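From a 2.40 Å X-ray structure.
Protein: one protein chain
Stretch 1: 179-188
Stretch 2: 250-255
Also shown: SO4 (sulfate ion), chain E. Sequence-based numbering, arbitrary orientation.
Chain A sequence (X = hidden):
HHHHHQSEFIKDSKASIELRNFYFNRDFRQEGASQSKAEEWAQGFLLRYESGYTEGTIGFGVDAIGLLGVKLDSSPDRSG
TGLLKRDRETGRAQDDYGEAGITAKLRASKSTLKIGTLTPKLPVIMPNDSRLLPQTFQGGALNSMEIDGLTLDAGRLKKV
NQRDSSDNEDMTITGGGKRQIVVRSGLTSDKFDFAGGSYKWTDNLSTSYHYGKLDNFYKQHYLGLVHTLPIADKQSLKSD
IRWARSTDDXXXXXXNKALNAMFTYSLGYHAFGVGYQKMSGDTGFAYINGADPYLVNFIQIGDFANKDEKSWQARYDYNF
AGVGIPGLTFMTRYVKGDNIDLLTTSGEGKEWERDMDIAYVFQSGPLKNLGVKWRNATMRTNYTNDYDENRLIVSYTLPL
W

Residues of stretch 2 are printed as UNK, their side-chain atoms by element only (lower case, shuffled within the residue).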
# COMPACT_ATOMS: atom_id res chain seq x y z
N ARG A 179 -14.95 -0.54 12.30
CA ARG A 179 -13.65 -0.22 12.90
C ARG A 179 -13.90 0.42 14.25
O ARG A 179 -13.09 0.31 15.18
CB ARG A 179 -12.84 0.76 12.02
CG ARG A 179 -12.38 0.17 10.69
CD ARG A 179 -11.59 1.18 9.83
NE ARG A 179 -11.11 0.55 8.59
CZ ARG A 179 -11.77 0.62 7.45
NH1 ARG A 179 -12.91 1.29 7.41
NH2 ARG A 179 -11.31 0.05 6.36
N GLN A 180 -15.02 1.12 14.33
CA GLN A 180 -15.44 1.65 15.59
C GLN A 180 -14.45 2.74 16.09
O GLN A 180 -14.30 3.04 17.28
CB GLN A 180 -15.57 0.44 16.48
CG GLN A 180 -14.97 0.54 17.77
CD GLN A 180 -15.90 1.17 18.70
OE1 GLN A 180 -16.91 1.76 18.29
NE2 GLN A 180 -15.58 1.09 19.97
N ILE A 181 -13.77 3.35 15.12
CA ILE A 181 -12.93 4.50 15.38
C ILE A 181 -13.75 5.78 15.46
O ILE A 181 -14.50 6.12 14.55
CB ILE A 181 -11.84 4.65 14.34
CG1 ILE A 181 -10.83 3.51 14.50
CG2 ILE A 181 -11.20 6.01 14.45
CD1 ILE A 181 -9.96 3.31 13.32
N VAL A 182 -13.62 6.48 16.56
CA VAL A 182 -14.44 7.64 16.81
C VAL A 182 -13.55 8.82 17.11
O VAL A 182 -12.64 8.75 17.93
CB VAL A 182 -15.46 7.39 17.99
CG1 VAL A 182 -16.13 8.68 18.38
CG2 VAL A 182 -16.51 6.37 17.59
N VAL A 183 -13.86 9.93 16.47
CA VAL A 183 -12.98 11.07 16.46
C VAL A 183 -13.78 12.32 16.74
O VAL A 183 -14.96 12.41 16.37
CB VAL A 183 -12.29 11.09 15.05
CG1 VAL A 183 -12.39 12.43 14.37
CG2 VAL A 183 -10.85 10.58 15.13
N ARG A 184 -13.17 13.28 17.44
CA ARG A 184 -13.77 14.59 17.64
C ARG A 184 -14.31 15.15 16.31
O ARG A 184 -13.67 15.03 15.28
CB ARG A 184 -12.74 15.55 18.25
CG ARG A 184 -13.33 16.86 18.74
CD ARG A 184 -12.51 17.46 19.88
NE ARG A 184 -11.26 18.05 19.41
CZ ARG A 184 -11.05 19.35 19.27
NH1 ARG A 184 -12.01 20.21 19.57
NH2 ARG A 184 -9.87 19.80 18.83
N SER A 185 -15.49 15.75 16.33
CA SER A 185 -16.04 16.28 15.09
C SER A 185 -15.10 17.29 14.39
O SER A 185 -14.55 18.18 15.03
CB SER A 185 -17.40 16.95 15.34
OG SER A 185 -17.97 17.41 14.13
N GLY A 186 -14.98 17.16 13.07
CA GLY A 186 -14.22 18.11 12.28
C GLY A 186 -12.71 17.94 12.41
O GLY A 186 -11.95 18.74 11.89
N LEU A 187 -12.27 16.90 13.11
CA LEU A 187 -10.85 16.82 13.42
C LEU A 187 -9.99 16.52 12.20
O LEU A 187 -10.27 15.62 11.41
CB LEU A 187 -10.59 15.74 14.45
CG LEU A 187 -9.12 15.68 14.84
CD1 LEU A 187 -8.82 16.80 15.82
CD2 LEU A 187 -8.78 14.33 15.41
N THR A 188 -8.89 17.23 12.09
CA THR A 188 -7.97 17.01 10.98
C THR A 188 -6.54 17.17 11.51
O THR A 188 -6.36 17.68 12.60
CB THR A 188 -8.33 18.00 9.85
OG1 THR A 188 -7.99 17.44 8.58
CG2 THR A 188 -7.65 19.34 10.06
N UNK A 250 -5.42 12.00 22.13
CA UNK A 250 -6.17 13.06 22.76
C UNK A 250 -7.54 13.36 22.17
O UNK A 250 -8.41 13.86 22.86
N UNK A 251 -7.76 13.06 20.90
CA UNK A 251 -9.01 13.47 20.30
C UNK A 251 -9.69 12.36 19.52
O UNK A 251 -10.60 12.63 18.76
o UNK A 251 -8.40 15.83 20.19
c UNK A 251 -8.82 14.71 19.42
N UNK A 252 -9.25 11.11 19.74
CA UNK A 252 -9.94 9.93 19.22
C UNK A 252 -10.12 8.89 20.31
O UNK A 252 -9.78 9.13 21.45
o UNK A 252 -8.00 8.66 18.57
c UNK A 252 -9.16 9.29 18.07
N UNK A 253 -10.62 7.70 19.95
CA UNK A 253 -10.76 6.61 20.91
C UNK A 253 -9.90 5.43 20.47
O UNK A 253 -10.07 4.31 20.95
o UNK A 253 -12.16 5.69 18.65
c UNK A 253 -12.22 6.14 21.02
c UNK A 253 -12.71 5.46 19.74
n UNK A 253 -13.75 4.63 19.87
N UNK A 254 -9.00 5.69 19.53
CA UNK A 254 -8.15 4.64 18.99
C UNK A 254 -7.52 3.80 20.10
O UNK A 254 -6.92 4.32 21.04
c UNK A 254 -5.94 4.16 17.82
c UNK A 254 -7.05 5.20 18.05
c UNK A 254 -7.67 5.66 16.71
N UNK A 255 -7.64 2.49 19.98
CA UNK A 255 -7.09 1.56 20.96
C UNK A 255 -7.04 0.17 20.34
O UNK A 255 -8.05 -0.55 20.29
o UNK A 255 -8.61 -0.32 23.55
c UNK A 255 -7.64 0.36 23.11
o UNK A 255 -6.44 0.09 23.34
c UNK A 255 -7.94 1.55 22.22
S SO4 E . -17.59 16.07 19.20
O1 SO4 E . -17.73 14.69 18.74
O2 SO4 E . -17.19 16.93 18.10
O3 SO4 E . -18.90 16.51 19.70
O4 SO4 E . -16.54 16.19 20.22

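Position 250 carries no atoms beyond the backbone: N, CA, C and O are the whole residue. It lies out of reach of stretch 1, so no contact bears on its identity. The backbone does: phi is 105° and psi -26°, and at these angles a CB would be jammed against the carbonyl oxygen of the preceding residue. The residue is Gly250.

Position 251 has one carbon followed by one oxygen, an unbranched hydroxymethyl group. Its CA-to-CB bond points toward stretch 1, where CB lies 4.0 Å from Leu187 CD2, and the terminal oxygen is 3.7 Å from Arg184 NE, an oblique approach to the guanidinium and too long to be counted as a hydrogen bond. One carbon and one oxygen define Ser251, with chi1 at -64° (m). Its firmest link to stretch 1 comes from the backbone: Arg184 N donates to Ser251 O at 3.0 Å, with a nearly straight N-H...O angle of 174°.

Position 252 again has one carbon and one oxygen, but here the CA-to-CB bond runs sideways. The CB packs 3.6 Å from Val183 CG2, while the oxygen turns back to its own stretch. This is Ser252, chi1 72° (p); OG accepts from the backbone N of position 254 at 3.3 Å and 162°, tying the segment to itself. Its CA sits 3.2 Å from Val182 O in a CA-H...O contact, and its CA lies 4.3 Å from Val183 CA, at the single beta bridge between the stretches.

Position 253 has two carbons, the second bearing one oxygen and one nitrogen, a planar amide; the CA-to-CB bond points toward stretch 1. The oxygen is 2.7 Å from Val182 N, a donor, and the nitrogen is 3.1 Å from Gln180 O, an acceptor. An amide one carbon from CA is Asn253, and these complementary partners support the assignment of its two terminal atoms. The angles are 165° for Val182 N to OD1 and 163° for ND2 to Gln180 O.

Position 254 shows three carbons, a CB that branches into two methyls. One of them lies 4.2 Å from Ile181 CG2, an apolar contact, and the residue is buried. It is Val254, chi1 164° (t).

Position 255 has two carbons, the second carrying two oxygens, a carboxylate out of reach of stretch 1. It is Asp255, whose carboxylate oxygens are hydrogen-bonded elsewhere in the structure.

The contact buries 365 Å² and works mainly through polar groups matched to backbone. The Asn253 amide offers an acceptor and a donor to the main chain of Val182 and Gln180, much as another backbone would; its own N adds a weak bond to Val182 O at 3.0 Å, bent to 125°. The Arg184 N to Ser251 O bond fixes the other part of the register, at Arg184, the first residue of the type II turn that runs to Leu187. The apolar contact of Ile181 with Val254, and the packing of Val183 and Leu187 against the CB atoms of Ser252 and Ser251, supplement this polar framework.

Stretch 2 (250-255) GSSNVD
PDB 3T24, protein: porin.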